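Long-range contact in clostripain-related protein (Bacteroides thetaiotaomicron, PDB 6N9J), which is a secreted cysteine protease of the C11 (clostripain) family that probably cleaves peptide bonds in proteins: residues A[59-64]-A[72-77]. Numbering follows the deposited sequence.
Sequences KLIRLR and QDVIAT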
loop_
_atom_site.group_PDB
_atom_site.type_symbol
_atom_site.label_atom_id
_atom_site.label_comp_id
_atom_site.label_asym_id
_atom_site.label_seq_id
_atom_site.Cartn_x
_atom_site.Cartn_y
_atom_site.Cartn_z
ATOM N N LYS A 59 11.344 18.154 -3.113
ATOM C CA LYS A 59 12.648 18.026 -2.489
ATOM C C LYS A 59 12.851 16.587 -2.038
ATOM O O LYS A 59 11.886 15.870 -1.744
ATOM C CB LYS A 59 12.786 18.987 -1.305
ATOM C CG LYS A 59 11.728 18.785 -0.224
ATOM C CD LYS A 59 11.820 19.826 0.895
ATOM C CE LYS A 59 10.729 19.578 1.944
ATOM N NZ LYS A 59 10.804 20.491 3.134
ATOM N N LEU A 60 14.107 16.166 -2.022
ATOM C CA LEU A 60 14.491 14.883 -1.454
ATOM C C LEU A 60 15.363 15.188 -0.253
ATOM O O LEU A 60 16.430 15.774 -0.410
ATOM C CB LEU A 60 15.241 14.023 -2.479
ATOM C CG LEU A 60 15.871 12.718 -1.983
ATOM C CD1 LEU A 60 14.792 11.717 -1.630
ATOM C CD2 LEU A 60 16.835 12.133 -3.015
ATOM N N ILE A 61 14.906 14.838 0.947
ATOM C CA ILE A 61 15.703 15.098 2.148
ATOM C C ILE A 61 16.052 13.850 2.923
ATOM O O ILE A 61 15.529 12.760 2.680
ATOM C CB ILE A 61 14.994 16.044 3.138
ATOM C CG1 ILE A 61 13.673 15.435 3.598
ATOM C CG2 ILE A 61 14.803 17.419 2.535
ATOM C CD1 ILE A 61 12.930 16.274 4.605
ATOM N N ARG A 62 16.946 14.041 3.876
ATOM C CA ARG A 62 17.273 13.038 4.867
ATOM C C ARG A 62 17.132 13.672 6.244
ATOM O O ARG A 62 17.597 14.800 6.468
ATOM C CB ARG A 62 18.692 12.506 4.662
ATOM C CG ARG A 62 19.160 11.563 5.761
ATOM C CD ARG A 62 20.608 11.134 5.570
ATOM N NE ARG A 62 20.994 10.137 6.563
ATOM C CZ ARG A 62 21.513 10.426 7.752
ATOM N NH1 ARG A 62 21.721 11.692 8.093
ATOM N NH2 ARG A 62 21.824 9.450 8.597
ATOM N N LEU A 63 16.495 12.950 7.159
ATOM C CA LEU A 63 16.325 13.430 8.522
ATOM C C LEU A 63 17.516 13.021 9.380
ATOM O O LEU A 63 17.868 11.850 9.453
ATOM C CB LEU A 63 15.020 12.896 9.118
ATOM C CG LEU A 63 13.762 13.275 8.329
ATOM C CD1 LEU A 63 12.497 12.752 9.002
ATOM C CD2 LEU A 63 13.695 14.781 8.167
ATOM N N ARG A 64 18.141 13.997 10.026
ATOM C CA ARG A 64 19.353 13.743 10.789
ATOM C C ARG A 64 19.208 14.358 12.175
ATOM O O ARG A 64 18.536 15.372 12.338
ATOM C CB ARG A 64 20.564 14.312 10.049
ATOM C CG ARG A 64 21.904 13.778 10.506
ATOM C CD ARG A 64 22.869 14.904 10.803
ATOM N NE ARG A 64 22.670 16.063 9.937
ATOM C CZ ARG A 64 23.094 17.291 10.230
ATOM N NH1 ARG A 64 22.870 18.289 9.390
ATOM N NH2 ARG A 64 23.740 17.528 11.369
ATOM N N GLN A 72 16.504 18.595 8.670
ATOM C CA GLN A 72 16.216 18.129 7.314
ATOM C C GLN A 72 17.330 18.457 6.319
ATOM O O GLN A 72 17.305 19.508 5.679
ATOM C CB GLN A 72 14.904 18.740 6.819
ATOM C CG GLN A 72 13.711 18.462 7.722
ATOM C CD GLN A 72 12.451 19.178 7.273
ATOM O OE1 GLN A 72 12.258 19.438 6.084
ATOM N NE2 GLN A 72 11.591 19.514 8.230
ATOM N N ASP A 73 18.304 17.563 6.184
ATOM C CA ASP A 73 19.354 17.745 5.185
ATOM C C ASP A 73 18.780 17.519 3.787
ATOM O O ASP A 73 18.163 16.487 3.515
ATOM C CB ASP A 73 20.536 16.804 5.432
ATOM C CG ASP A 73 21.451 17.279 6.572
ATOM O OD1 ASP A 73 21.418 18.481 6.926
ATOM O OD2 ASP A 73 22.218 16.443 7.103
ATOM N N VAL A 74 18.984 18.492 2.912
ATOM C CA VAL A 74 18.512 18.406 1.540
ATOM C C VAL A 74 19.537 17.711 0.637
ATOM O O VAL A 74 20.673 18.169 0.477
ATOM C CB VAL A 74 18.194 19.813 0.984
ATOM C CG1 VAL A 74 17.738 19.731 -0.474
ATOM C CG2 VAL A 74 17.156 20.502 1.865
ATOM N N ILE A 75 19.119 16.589 0.062
ATOM C CA ILE A 75 19.933 15.834 -0.877
ATOM C C ILE A 75 19.795 16.426 -2.270
ATOM O O ILE A 75 20.778 16.703 -2.948
ATOM C CB ILE A 75 19.517 14.358 -0.898
ATOM C CG1 ILE A 75 19.656 13.769 0.507
ATOM C CG2 ILE A 75 20.325 13.578 -1.937
ATOM C CD1 ILE A 75 18.982 12.436 0.691
ATOM N N ALA A 76 18.554 16.632 -2.687
ATOM C CA ALA A 76 18.288 17.184 -4.005
ATOM C C ALA A 76 16.979 17.969 -4.016
ATOM O O ALA A 76 16.056 17.709 -3.246
ATOM C CB ALA A 76 18.264 16.074 -5.054
ATOM N N THR A 77 16.926 18.952 -4.893
ATOM C CA THR A 77 15.750 19.772 -5.031
ATOM C C THR A 77 15.349 19.678 -6.494
ATOM O O THR A 77 16.193 19.392 -7.356
ATOM C CB THR A 77 16.017 21.227 -4.597
ATOM O OG1 THR A 77 14.774 21.920 -4.436
ATOM C CG2 THR A 77 16.889 21.946 -5.625
#
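Leu60 and Ile75 meet where a classic beta bulge interrupts the antiparallel pairing of strand 59-65 with the outer strand of its hairpin. The evidence for the bulge is that Leu60 O accepts two amides, Ile75 N at 2.8 Å and Ala76 N at 3.2 Å, both in its carbonyl plane. Leu60 N in turn gives a nearly straight bond to Ala76 O (N-H...O 175°). Past the bulge the ladder resumes with Arg62 N to Asp73 O at 2.8 Å and the return bond from Asp73 N to Arg62 O.

The bulge turns Ile75 inward, onto the face of Leu60 and Arg62. Enclosure makes this the tighter part: Leu60 and Arg62 are buried, and Leu49 of strand 46-53 and Thr95 and His99 of helix 86-99 also touch Ile75. Ile75 CG2 lies 3.9 Å from Leu60 CD2, while its CD1 reaches Arg62 CB.

On the other face, Ile61, Leu63 and Gln72 pack together, Leu63 and Gln72 also against helix 24-37. Ile61 holds CG1 between its backbone N and carbonyl carbon (chi1 60°), and CD1 beyond it rests against Gln72 CB and OE1; Leu63 CD2 lies alongside Gln72 CG at 3.7 Å. The loose, solvent side is confined to exposed Val74 and Thr77 and the Lys59 end, where NZ makes a weak bond to Gln72 OE1 at 3.5 Å.

Arg64, bent at chi2 and chi3, grips Asp73 side-on: NE meets OD2 at 2.9 Å from above the carboxylate plane, and NH1 takes the syn lone pair of OD1, also at 2.9 Å. An alanine in place of Arg64 has no guanidinium, so the Asp73 carboxylate would probably be less well compensated and freer to turn. The chemistry is thus divided: backbone bonds fix the register, apolar contacts of Ile75 join the bulge to Leu60 and Arg62, and a partly exposed ion pair ties the strands where the hairpin approaches its turn.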